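Local structure of putative silent information regulator 2 (Leishmania infantum, 5OL0) at residues L204-G218 with L228-M242. The protein probably removes acetyl groups from lysine side chains of proteins in an NAD-dependent reaction, as a zinc-containing class I sirtuin. Residues are numbered along the deposited sequence; the frame is centred on the assembly and turned at random.
Sequences LHHDAPIAELVIIIG and LLPCVVPKSVPRVVM
Val214 and Arg239 face each other across neighbouring parallel strands, their side chains running side by side on the same face of the sheet. CG1 of Val214 lies 3.3 Å from Arg239 CG, and it takes up this place because chi1 of 58° sets it between its own backbone N and carbonyl carbon, turned to the arginine. Followed outward, Arg239 passes CB, CG and CD along that methyl, then bends at chi3 (-67°) and leaves strand 213-217. Its NE forms a salt bridge with Asp279, NH2 bonds to Leu251 O, and NH1 donates to Pro230 O at 2.8 Å; that carbonyl lies in the guanidinium plane, although the donor stands above the plane of the C=O. The buried charge is thus gripped at all three nitrogens, and one grip ties the strand back to the chain that leads into it.

Five backbone hydrogen bonds join the two parallel strands and the residues at their ends, from Val214 N to Pro238 O (3.1 Å) through to Gly218 N with Met242 O (2.8 Å). Beyond Val214 on the same face, Ile216 carries CD1 to Pro230 CB (3.8 Å), crossing the ring at about a right angle, and touches Val241 CG2. On the opposite face, Leu213 CD1 packs on Pro238 CG at 3.6 Å, and helix 21-30 covers this side.

Before the strands, Ala208 CB presses tightly on Val232 CG2 (3.5 Å), while Leu204 CD1 fits among Leu228, Leu229 and Val232. Val233 CA offers its hydrogen to Ala208 O at 3.2 Å.

The end of helix 198-207, with the 3-10 turn after it, therefore lies against the chain 228-238 beside the parallel sheet of the sirtuin Rossmann-type domain, whose strand 213-217 leads directly into Gly218, probably part of the NAD site.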
ATOM      1  N   LEU A 204      -4.356  13.459   0.565  1.00 31.50           N
ATOM      2  CA  LEU A 204      -3.634  14.212  -0.484  1.00 32.15           C
ATOM      3  C   LEU A 204      -3.646  15.734  -0.341  1.00 33.34           C
ATOM      4  O   LEU A 204      -2.640  16.412  -0.606  1.00 31.91           O
ATOM      5  CB  LEU A 204      -4.245  13.883  -1.852  1.00 31.57           C
ATOM      6  CG  LEU A 204      -3.566  14.494  -3.106  1.00 34.58           C
ATOM      7  CD1 LEU A 204      -2.228  13.839  -3.326  1.00 33.43           C
ATOM      8  CD2 LEU A 204      -4.471  14.366  -4.356  1.00 34.63           C
ATOM      9  N   HIS A 205      -4.817  16.260   0.005  1.00 34.24           N
ATOM     10  CA  HIS A 205      -5.021  17.699   0.091  1.00 37.66           C
ATOM     11  C   HIS A 205      -4.610  18.226   1.437  1.00 36.54           C
ATOM     12  O   HIS A 205      -4.177  19.342   1.488  1.00 42.55           O
ATOM     13  CB  HIS A 205      -6.511  18.072  -0.146  1.00 41.09           C
ATOM     14  CG  HIS A 205      -6.998  17.697  -1.493  1.00 44.92           C
ATOM     15  ND1 HIS A 205      -8.277  17.238  -1.718  1.00 51.00           N
ATOM     16  CD2 HIS A 205      -6.346  17.603  -2.677  1.00 48.54           C
ATOM     17  CE1 HIS A 205      -8.409  16.944  -2.998  1.00 48.82           C
ATOM     18  NE2 HIS A 205      -7.248  17.136  -3.595  1.00 44.97           N
ATOM     19  N   HIS A 206      -4.764  17.431   2.506  1.00 40.38           N
ATOM     20  CA  HIS A 206      -4.556  17.912   3.891  1.00 40.15           C
ATOM     21  C   HIS A 206      -3.377  17.345   4.588  1.00 38.01           C
ATOM     22  O   HIS A 206      -2.777  18.054   5.332  1.00 38.52           O
ATOM     23  CB  HIS A 206      -5.794  17.667   4.771  1.00 36.92           C
ATOM     24  CG  HIS A 206      -7.045  18.246   4.177  1.00 32.48           C
ATOM     25  ND1 HIS A 206      -8.262  17.603   4.242  1.00 36.77           N
ATOM     26  CD2 HIS A 206      -7.237  19.333   3.400  1.00 32.55           C
ATOM     27  CE1 HIS A 206      -9.171  18.316   3.602  1.00 30.08           C
ATOM     28  NE2 HIS A 206      -8.580  19.361   3.081  1.00 31.40           N
ATOM     29  N   ASP A 207      -3.066  16.061   4.434  1.00 36.71           N
ATOM     30  CA  ASP A 207      -1.895  15.539   5.148  1.00 31.40           C
ATOM     31  C   ASP A 207      -0.620  15.831   4.391  1.00 30.62           C
ATOM     32  O   ASP A 207       0.365  16.328   4.945  1.00 27.07           O
ATOM     33  CB  ASP A 207      -2.021  14.050   5.375  1.00 34.96           C
ATOM     34  CG  ASP A 207      -3.088  13.696   6.364  1.00 38.17           C
ATOM     35  OD1 ASP A 207      -3.051  14.258   7.455  1.00 44.15           O
ATOM     36  OD2 ASP A 207      -3.932  12.818   6.085  1.00 41.46           O
ATOM     37  N   ALA A 208      -0.561  15.421   3.123  1.00 32.54           N
ATOM     38  CA  ALA A 208       0.771  15.475   2.432  1.00 30.36           C
ATOM     39  C   ALA A 208       1.361  16.875   2.385  1.00 32.37           C
ATOM     40  O   ALA A 208       2.586  17.070   2.519  1.00 32.53           O
ATOM     41  CB  ALA A 208       0.647  14.870   1.029  1.00 33.54           C
ATOM     42  N   PRO A 209       0.502  17.906   2.264  1.00 34.28           N
ATOM     43  CA  PRO A 209       1.109  19.245   2.274  1.00 37.38           C
ATOM     44  C   PRO A 209       1.783  19.670   3.595  1.00 38.18           C
ATOM     45  O   PRO A 209       2.638  20.543   3.575  1.00 35.56           O
ATOM     46  CB  PRO A 209      -0.070  20.146   1.893  1.00 40.62           C
ATOM     47  CG  PRO A 209      -0.832  19.288   0.935  1.00 42.62           C
ATOM     48  CD  PRO A 209      -0.835  17.941   1.663  1.00 39.44           C
ATOM     49  N   ILE A 210       1.463  19.006   4.701  1.00 35.51           N
ATOM     50  CA  ILE A 210       2.049  19.326   6.002  1.00 36.18           C
ATOM     51  C   ILE A 210       2.977  18.240   6.498  1.00 34.83           C
ATOM     52  O   ILE A 210       3.423  18.322   7.636  1.00 34.92           O
ATOM     53  CB  ILE A 210       0.955  19.617   7.093  1.00 39.68           C
ATOM     54  CG1 ILE A 210      -0.006  18.436   7.315  1.00 38.69           C
ATOM     55  CG2 ILE A 210       0.161  20.841   6.667  1.00 42.71           C
ATOM     56  CD1 ILE A 210      -0.767  18.493   8.623  1.00 39.51           C
ATOM     57  N   ALA A 211       3.326  17.237   5.666  1.00 32.68           N
ATOM     58  CA  ALA A 211       4.309  16.226   6.119  1.00 28.59           C
ATOM     59  C   ALA A 211       5.665  16.855   6.435  1.00 27.00           C
ATOM     60  O   ALA A 211       6.089  17.787   5.772  1.00 29.59           O
ATOM     61  CB  ALA A 211       4.499  15.128   5.090  1.00 29.08           C
ATOM     62  N   GLU A 212       6.348  16.304   7.420  1.00 28.14           N
ATOM     63  CA  GLU A 212       7.753  16.662   7.751  1.00 28.97           C
ATOM     64  C   GLU A 212       8.746  15.634   7.190  1.00 27.11           C
ATOM     65  O   GLU A 212       9.939  15.849   7.219  1.00 26.89           O
ATOM     66  CB  GLU A 212       7.938  16.687   9.286  1.00 33.15           C
ATOM     67  CG  GLU A 212       7.294  17.876   9.959  1.00 38.84           C
ATOM     68  CD  GLU A 212       7.103  17.767  11.502  1.00 43.45           C
ATOM     69  OE1 GLU A 212       7.177  16.696  12.159  1.00 37.31           O
ATOM     70  OE2 GLU A 212       6.819  18.834  12.066  1.00 54.93           O
ATOM     71  N   LEU A 213       8.224  14.498   6.721  1.00 27.58           N
ATOM     72  CA  LEU A 213       9.002  13.359   6.283  1.00 27.37           C
ATOM     73  C   LEU A 213       8.045  12.381   5.617  1.00 28.36           C
ATOM     74  O   LEU A 213       6.903  12.161   6.106  1.00 25.45           O
ATOM     75  CB  LEU A 213       9.712  12.684   7.448  1.00 27.93           C
ATOM     76  CG  LEU A 213      10.451  11.398   7.108  1.00 30.80           C
ATOM     77  CD1 LEU A 213      11.620  11.617   6.164  1.00 35.51           C
ATOM     78  CD2 LEU A 213      10.868  10.706   8.390  1.00 33.06           C
ATOM     79  N   VAL A 214       8.504  11.805   4.514  1.00 24.92           N
ATOM     80  CA  VAL A 214       7.741  10.812   3.816  1.00 27.07           C
ATOM     81  C   VAL A 214       8.648   9.591   3.619  1.00 27.40           C
ATOM     82  O   VAL A 214       9.832   9.731   3.337  1.00 28.26           O
ATOM     83  CB  VAL A 214       7.067  11.366   2.558  1.00 30.16           C
ATOM     84  CG1 VAL A 214       8.042  11.941   1.604  1.00 38.58           C
ATOM     85  CG2 VAL A 214       6.264  10.286   1.859  1.00 30.18           C
ATOM     86  N   ILE A 215       8.112   8.421   3.947  1.00 25.38           N
ATOM     87  CA  ILE A 215       8.822   7.165   3.840  1.00 26.78           C
ATOM     88  C   ILE A 215       7.902   6.343   2.984  1.00 28.57           C
ATOM     89  O   ILE A 215       6.705   6.169   3.309  1.00 26.58           O
ATOM     90  CB  ILE A 215       8.977   6.453   5.211  1.00 29.43           C
ATOM     91  CG1 ILE A 215       9.726   7.350   6.213  1.00 28.48           C
ATOM     92  CG2 ILE A 215       9.697   5.120   5.036  1.00 28.27           C
ATOM     93  CD1 ILE A 215       9.892   6.712   7.603  1.00 30.23           C
ATOM     94  N   ILE A 216       8.451   5.851   1.876  1.00 25.60           N
ATOM     95  CA  ILE A 216       7.683   5.301   0.785  1.00 24.69           C
ATOM     96  C   ILE A 216       8.205   3.894   0.608  1.00 28.81           C
ATOM     97  O   ILE A 216       9.358   3.715   0.168  1.00 26.56           O
ATOM     98  CB  ILE A 216       7.956   6.116  -0.504  1.00 25.23           C
ATOM     99  CG1 ILE A 216       7.620   7.568  -0.266  1.00 28.74           C
ATOM    100  CG2 ILE A 216       7.261   5.507  -1.752  1.00 27.68           C
ATOM    101  CD1 ILE A 216       8.122   8.522  -1.365  1.00 29.18           C
ATOM    102  N   ILE A 217       7.405   2.894   1.000  1.00 27.54           N
ATOM    103  CA  ILE A 217       7.922   1.534   1.101  1.00 26.06           C
ATOM    104  C   ILE A 217       7.262   0.608   0.112  1.00 29.25           C
ATOM    105  O   ILE A 217       6.067   0.192   0.274  1.00 25.98           O
ATOM    106  CB  ILE A 217       7.730   0.951   2.500  1.00 27.75           C
ATOM    107  CG1 ILE A 217       8.184   1.984   3.545  1.00 26.96           C
ATOM    108  CG2 ILE A 217       8.424  -0.429   2.554  1.00 27.79           C
ATOM    109  CD1 ILE A 217       8.035   1.589   4.995  1.00 28.14           C
ATOM    110  N   GLY A 218       8.063   0.220  -0.894  1.00 28.51           N
ATOM    111  CA  GLY A 218       7.648  -0.854  -1.779  1.00 26.45           C
ATOM    112  C   GLY A 218       6.569  -0.475  -2.757  1.00 27.98           C
ATOM    113  O   GLY A 218       5.826  -1.337  -3.216  1.00 27.38           O
ATOM    114  N   LEU A 228       0.541  10.606  -6.632  1.00 29.13           N
ATOM    115  CA  LEU A 228       0.725  12.053  -6.406  1.00 32.03           C
ATOM    116  C   LEU A 228       1.142  12.384  -5.004  1.00 31.00           C
ATOM    117  O   LEU A 228       1.692  13.458  -4.766  1.00 29.99           O
ATOM    118  CB  LEU A 228      -0.515  12.836  -6.682  1.00 34.88           C
ATOM    119  CG  LEU A 228      -0.894  13.033  -8.134  1.00 40.49           C
ATOM    120  CD1 LEU A 228      -2.301  13.614  -8.164  1.00 41.34           C
ATOM    121  CD2 LEU A 228       0.106  14.013  -8.751  1.00 44.06           C
ATOM    122  N   LEU A 229       0.883  11.472  -4.077  1.00 28.15           N
ATOM    123  CA  LEU A 229       1.107  11.789  -2.674  1.00 30.47           C
ATOM    124  C   LEU A 229       2.476  12.401  -2.374  1.00 29.80           C
ATOM    125  O   LEU A 229       2.557  13.468  -1.795  1.00 30.70           O
ATOM    126  CB  LEU A 229       0.831  10.561  -1.788  1.00 30.71           C
ATOM    127  CG  LEU A 229      -0.645  10.329  -1.546  1.00 32.24           C
ATOM    128  CD1 LEU A 229      -0.859   8.908  -1.068  1.00 32.09           C
ATOM    129  CD2 LEU A 229      -1.224  11.312  -0.506  1.00 32.19           C
ATOM    130  N   PRO A 230       3.555  11.755  -2.786  1.00 30.89           N
ATOM    131  CA  PRO A 230       4.858  12.318  -2.453  1.00 30.40           C
ATOM    132  C   PRO A 230       5.267  13.513  -3.281  1.00 30.65           C
ATOM    133  O   PRO A 230       6.289  14.163  -2.959  1.00 29.99           O
ATOM    134  CB  PRO A 230       5.813  11.149  -2.752  1.00 33.00           C
ATOM    135  CG  PRO A 230       5.128  10.350  -3.801  1.00 30.57           C
ATOM    136  CD  PRO A 230       3.674  10.475  -3.513  1.00 29.54           C
ATOM    137  N   CYS A 231       4.533  13.767  -4.369  1.00 29.85           N
ATOM    138  CA  CYS A 231       4.735  14.954  -5.201  1.00 29.60           C
ATOM    139  C   CYS A 231       4.231  16.253  -4.582  1.00 30.75           C
ATOM    140  O   CYS A 231       4.665  17.307  -5.014  1.00 31.09           O
ATOM    141  CB  CYS A 231       4.110  14.749  -6.604  1.00 32.33           C
ATOM    142  SG  CYS A 231       4.891  13.290  -7.406  1.00 41.09           S
ATOM    143  N   VAL A 232       3.290  16.189  -3.643  1.00 30.75           N
ATOM    144  CA  VAL A 232       2.620  17.384  -3.072  1.00 31.48           C
ATOM    145  C   VAL A 232       3.164  17.725  -1.657  1.00 34.44           C
ATOM    146  O   VAL A 232       2.775  18.708  -1.087  1.00 33.22           O
ATOM    147  CB  VAL A 232       1.076  17.281  -3.036  1.00 31.91           C
ATOM    148  CG1 VAL A 232       0.454  17.170  -4.454  1.00 33.07           C
ATOM    149  CG2 VAL A 232       0.602  16.098  -2.233  1.00 34.89           C
ATOM    150  N   VAL A 233       4.090  16.944  -1.116  1.00 31.59           N
ATOM    151  CA  VAL A 233       4.722  17.310   0.143  1.00 30.80           C
ATOM    152  C   VAL A 233       5.635  18.511  -0.114  1.00 33.03           C
ATOM    153  O   VAL A 233       6.072  18.707  -1.239  1.00 32.93           O
ATOM    154  CB  VAL A 233       5.516  16.154   0.777  1.00 30.14           C
ATOM    155  CG1 VAL A 233       4.618  14.942   0.905  1.00 31.35           C
ATOM    156  CG2 VAL A 233       6.760  15.813  -0.016  1.00 35.37           C
ATOM    157  N   PRO A 234       5.966  19.276   0.927  1.00 36.23           N
ATOM    158  CA  PRO A 234       6.850  20.440   0.715  1.00 37.13           C
ATOM    159  C   PRO A 234       8.186  20.054   0.025  1.00 37.50           C
ATOM    160  O   PRO A 234       8.764  18.991   0.292  1.00 33.88           O
ATOM    161  CB  PRO A 234       7.063  20.971   2.125  1.00 39.76           C
ATOM    162  CG  PRO A 234       5.850  20.516   2.906  1.00 41.86           C
ATOM    163  CD  PRO A 234       5.474  19.184   2.319  1.00 39.60           C
ATOM    164  N   LYS A 235       8.665  20.926  -0.853  1.00 35.40           N
ATOM    165  CA  LYS A 235       9.895  20.709  -1.635  1.00 42.47           C
ATOM    166  C   LYS A 235      11.153  20.500  -0.796  1.00 38.25           C
ATOM    167  O   LYS A 235      12.118  19.949  -1.276  1.00 37.63           O
ATOM    168  CB  LYS A 235      10.145  21.866  -2.637  1.00 51.35           C
ATOM    169  CG  LYS A 235      10.303  23.265  -1.995  1.00 70.22           C
ATOM    170  CD  LYS A 235      11.097  24.305  -2.828  1.00 78.72           C
ATOM    171  CE  LYS A 235      12.388  24.756  -2.133  1.00 79.09           C
ATOM    172  NZ  LYS A 235      12.993  25.889  -2.868  1.00 82.84           N
ATOM    173  N   SER A 236      11.116  20.900   0.457  1.00 38.45           N
ATOM    174  CA  SER A 236      12.257  20.802   1.351  1.00 43.22           C
ATOM    175  C   SER A 236      12.238  19.582   2.256  1.00 37.07           C
ATOM    176  O   SER A 236      13.237  19.324   2.943  1.00 43.23           O
ATOM    177  CB  SER A 236      12.249  22.035   2.259  1.00 49.32           C
ATOM    178  OG  SER A 236      10.976  22.119   2.933  1.00 52.79           O
ATOM    179  N   VAL A 237      11.154  18.822   2.306  1.00 34.31           N
ATOM    180  CA  VAL A 237      11.137  17.713   3.269  1.00 36.56           C
ATOM    181  C   VAL A 237      11.773  16.427   2.707  1.00 33.43           C
ATOM    182  O   VAL A 237      11.616  16.131   1.538  1.00 32.73           O
ATOM    183  CB  VAL A 237       9.762  17.434   3.869  1.00 40.18           C
ATOM    184  CG1 VAL A 237       9.229  18.690   4.575  1.00 39.29           C
ATOM    185  CG2 VAL A 237       8.829  16.808   2.868  1.00 42.17           C
ATOM    186  N   PRO A 238      12.462  15.667   3.552  1.00 34.04           N
ATOM    187  CA  PRO A 238      13.063  14.430   3.115  1.00 32.39           C
ATOM    188  C   PRO A 238      12.021  13.398   2.643  1.00 32.85           C
ATOM    189  O   PRO A 238      10.885  13.315   3.215  1.00 28.73           O
ATOM    190  CB  PRO A 238      13.821  13.912   4.337  1.00 33.33           C
ATOM    191  CG  PRO A 238      13.342  14.715   5.482  1.00 34.03           C
ATOM    192  CD  PRO A 238      12.753  15.967   4.961  1.00 35.34           C
ATOM    193  N   ARG A 239      12.406  12.655   1.594  1.00 27.19           N
ATOM    194  CA  ARG A 239      11.572  11.615   1.046  1.00 29.60           C
ATOM    195  C   ARG A 239      12.424  10.358   0.965  1.00 28.35           C
ATOM    196  O   ARG A 239      13.430  10.347   0.295  1.00 29.03           O
ATOM    197  CB  ARG A 239      10.985  12.016  -0.304  1.00 27.88           C
ATOM    198  CG  ARG A 239      10.287  13.358  -0.334  1.00 32.91           C
ATOM    199  CD  ARG A 239       9.501  13.587  -1.624  1.00 33.75           C
ATOM    200  NE  ARG A 239      10.405  13.702  -2.766  1.00 32.60           N
ATOM    201  CZ  ARG A 239      10.014  13.968  -4.025  1.00 36.03           C
ATOM    202  NH1 ARG A 239       8.743  14.191  -4.348  1.00 33.20           N
ATOM    203  NH2 ARG A 239      10.915  14.058  -4.972  1.00 34.39           N
ATOM    204  N   VAL A 240      12.051   9.329   1.709  1.00 28.59           N
ATOM    205  CA  VAL A 240      12.859   8.149   1.866  1.00 27.48           C
ATOM    206  C   VAL A 240      12.167   7.074   1.060  1.00 27.53           C
ATOM    207  O   VAL A 240      11.002   6.774   1.316  1.00 28.73           O
ATOM    208  CB  VAL A 240      12.949   7.736   3.380  1.00 30.18           C
ATOM    209  CG1 VAL A 240      13.619   6.394   3.528  1.00 33.25           C
ATOM    210  CG2 VAL A 240      13.774   8.766   4.133  1.00 31.23           C
ATOM    211  N   VAL A 241      12.847   6.486   0.090  1.00 25.65           N
ATOM    212  CA  VAL A 241      12.205   5.455  -0.735  1.00 25.38           C
ATOM    213  C   VAL A 241      12.919   4.168  -0.412  1.00 26.69           C
ATOM    214  O   VAL A 241      14.150   4.120  -0.524  1.00 28.34           O
ATOM    215  CB  VAL A 241      12.275   5.752  -2.233  1.00 28.80           C
ATOM    216  CG1 VAL A 241      11.592   4.641  -3.015  1.00 29.56           C
ATOM    217  CG2 VAL A 241      11.644   7.124  -2.525  1.00 29.46           C
ATOM    218  N   MET A 242      12.174   3.182   0.083  1.00 27.62           N
ATOM    219  CA  MET A 242      12.668   1.793   0.239  1.00 28.08           C
ATOM    220  C   MET A 242      12.074   0.901  -0.832  1.00 29.95           C
ATOM    221  O   MET A 242      10.881   0.567  -0.800  1.00 30.57           O
ATOM    222  CB  MET A 242      12.320   1.233   1.611  1.00 30.78           C
ATOM    223  CG  MET A 242      12.823   2.049   2.783  1.00 32.50           C
ATOM    224  SD  MET A 242      12.384   1.311   4.381  1.00 36.99           S
ATOM    225  CE  MET A 242      13.374   2.368   5.424  1.00 34.54           C
TER